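Local coordinates for protein spondin-1 (Homo sapiens, PDB 3COO) that is a secreted extracellular-matrix protein whose reelin-N domain binds heparin, and which probably takes part in cell adhesion, at residues A[20-25]-A[83-88]. Residues are numbered along the deposited sequence; the frame is centred on the assembly and turned at random.
Sequences GYCSRI and DKEEDH
S23 and D83 bring their backbones closest, CA to CA 4.7 Å, where two overlapping beta turns, type II from G20 to S23 and type I from C22 to I25, meet the loop that runs into the 3-10 segment 85-87. This is loop-on-loop packing against strand 72-77 of the Reeler domain's beta-sandwich, where the chain enters strand 25-27. No direct hydrogen bond joins the two segments; water does that work. The carbonyl oxygen of Y21 takes a hydrogen from each of two waters, one of which accepts from E85 N while the other donates to D83 O. Next to this, D83 rests against two carbonyl oxygens of the same turn: its CA lies 3.1 Å from C22 O in a CA-H...O contact, and its CB sits 3.2 Å from I25 O. The C22 O engaged there also closes its own turn by accepting from I25 N. The side chains of Y21 and E85 run alongside each other, ring and carboxylate planes 62° apart, with OE1 of E85 3.4 Å from CD2 of Y21. In C22, tied to C106 by a disulfide, SG lies anti to the carbonyl carbon (chi1 -51°), which sets it near the H88 ring. H88 NE2 is hydrogen-bonded to G82 O, and C22 SG approaches the imidazole obliquely, 4.1 Å from H88 NE2.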
loop_
_atom_site.group_PDB
_atom_site.type_symbol
_atom_site.label_atom_id
_atom_site.label_comp_id
_atom_site.label_asym_id
_atom_site.label_seq_id
_atom_site.Cartn_x
_atom_site.Cartn_y
_atom_site.Cartn_z
ATOM N N GLY A 20 24.949 -7.373 2.261
ATOM C CA GLY A 20 24.562 -8.449 1.350
ATOM C C GLY A 20 23.137 -8.423 0.800
ATOM O O GLY A 20 22.303 -7.601 1.199
ATOM N N TYR A 21 22.864 -9.322 -0.135
ATOM C CA TYR A 21 21.506 -9.561 -0.571
ATOM C C TYR A 21 20.637 -9.947 0.628
ATOM O O TYR A 21 21.090 -10.707 1.506
ATOM C CB TYR A 21 21.459 -10.699 -1.610
ATOM C CG TYR A 21 21.882 -10.306 -3.019
ATOM C CD1 TYR A 21 21.519 -9.070 -3.564
ATOM C CD2 TYR A 21 22.620 -11.189 -3.816
ATOM C CE1 TYR A 21 21.909 -8.699 -4.860
ATOM C CE2 TYR A 21 23.006 -10.834 -5.122
ATOM C CZ TYR A 21 22.646 -9.588 -5.632
ATOM O OH TYR A 21 23.017 -9.232 -6.915
ATOM N N CYS A 22 19.405 -9.418 0.658
ATOM C CA CYS A 22 18.396 -9.744 1.677
ATOM C C CYS A 22 18.652 -9.125 3.057
ATOM O O CYS A 22 17.918 -9.391 3.999
ATOM C CB CYS A 22 18.169 -11.277 1.753
ATOM S SG CYS A 22 17.841 -11.983 0.092
ATOM N N SER A 23 19.634 -8.222 3.155
ATOM C CA SER A 23 19.957 -7.583 4.433
ATOM C C SER A 23 18.744 -6.849 5.003
ATOM O O SER A 23 18.666 -6.611 6.191
ATOM C CB SER A 23 21.142 -6.645 4.272
ATOM O OG SER A 23 20.731 -5.520 3.498
ATOM N N ARG A 24 17.764 -6.534 4.161
ATOM C CA ARG A 24 16.593 -5.766 4.607
ATOM C C ARG A 24 15.345 -6.627 4.835
ATOM O O ARG A 24 14.254 -6.100 5.007
ATOM C CB ARG A 24 16.283 -4.637 3.609
ATOM C CG ARG A 24 17.403 -3.600 3.540
ATOM C CD ARG A 24 17.036 -2.641 2.443
ATOM N NE ARG A 24 18.119 -1.735 2.076
ATOM C CZ ARG A 24 17.985 -0.795 1.139
ATOM N NH1 ARG A 24 16.819 -0.640 0.509
ATOM N NH2 ARG A 24 19.006 -0.011 0.841
ATOM N N ILE A 25 15.521 -7.933 4.917
ATOM C CA ILE A 25 14.408 -8.871 5.112
ATOM C C ILE A 25 14.605 -9.447 6.518
ATOM O O ILE A 25 15.574 -10.156 6.758
ATOM C CB ILE A 25 14.434 -10.027 4.054
ATOM C CG1 ILE A 25 14.161 -9.511 2.623
ATOM C CG2 ILE A 25 13.430 -11.159 4.394
ATOM C CD1 ILE A 25 12.814 -8.882 2.398
ATOM N N ASP A 83 17.498 -12.814 6.395
ATOM C CA ASP A 83 18.383 -11.724 5.978
ATOM C C ASP A 83 19.674 -12.179 5.310
ATOM O O ASP A 83 20.617 -11.372 5.171
ATOM C CB ASP A 83 18.687 -10.764 7.147
ATOM C CG ASP A 83 19.461 -11.428 8.252
ATOM O OD1 ASP A 83 19.363 -12.668 8.379
ATOM O OD2 ASP A 83 20.178 -10.721 8.968
ATOM N N LYS A 84 19.728 -13.466 4.991
ATOM C CA LYS A 84 20.765 -14.103 4.182
ATOM C C LYS A 84 20.042 -14.959 3.148
ATOM O O LYS A 84 19.061 -15.647 3.464
ATOM C CB LYS A 84 21.693 -15.019 5.037
ATOM C CG LYS A 84 22.220 -14.344 6.315
ATOM C CD LYS A 84 23.730 -14.025 6.276
ATOM C CE LYS A 84 24.043 -12.673 6.947
ATOM N NZ LYS A 84 25.439 -12.216 6.674
ATOM N N GLU A 85 20.551 -14.934 1.922
ATOM C CA GLU A 85 19.978 -15.687 0.803
ATOM C C GLU A 85 19.848 -17.170 1.160
ATOM O O GLU A 85 18.853 -17.814 0.825
ATOM C CB GLU A 85 20.883 -15.506 -0.417
ATOM C CG GLU A 85 20.313 -15.943 -1.757
ATOM C CD GLU A 85 20.457 -14.822 -2.798
ATOM O OE1 GLU A 85 21.607 -14.378 -3.073
ATOM O OE2 GLU A 85 19.412 -14.348 -3.306
ATOM N N GLU A 86 20.849 -17.695 1.878
ATOM C CA GLU A 86 20.839 -19.101 2.277
ATOM C C GLU A 86 19.677 -19.483 3.208
ATOM O O GLU A 86 19.334 -20.657 3.337
ATOM C CB GLU A 86 22.185 -19.477 2.884
ATOM C CG GLU A 86 23.328 -19.219 1.906
ATOM C CD GLU A 86 24.090 -17.902 2.154
ATOM O OE1 GLU A 86 25.337 -18.006 2.262
ATOM O OE2 GLU A 86 23.488 -16.783 2.235
ATOM N N ASP A 87 19.052 -18.480 3.820
ATOM C CA ASP A 87 17.858 -18.690 4.641
ATOM C C ASP A 87 16.621 -19.062 3.829
ATOM O O ASP A 87 15.640 -19.540 4.413
ATOM C CB ASP A 87 17.528 -17.432 5.472
ATOM C CG ASP A 87 18.511 -17.177 6.597
ATOM O OD1 ASP A 87 19.308 -18.062 6.923
ATOM O OD2 ASP A 87 18.453 -16.086 7.169
ATOM N N HIS A 88 16.645 -18.818 2.502
ATOM C CA HIS A 88 15.452 -18.867 1.712
ATOM C C HIS A 88 15.319 -20.256 1.068
ATOM O O HIS A 88 16.328 -20.978 0.926
ATOM C CB HIS A 88 15.432 -17.725 0.650
ATOM C CG HIS A 88 15.298 -16.350 1.244
ATOM N ND1 HIS A 88 14.261 -15.502 0.927
ATOM C CD2 HIS A 88 16.060 -15.683 2.151
ATOM C CE1 HIS A 88 14.384 -14.380 1.610
ATOM N NE2 HIS A 88 15.463 -14.462 2.365
HETATM O O HOH W 1 22.753 -12.991 1.397
HETATM O O HOH W 2 22.737 -10.324 3.838
#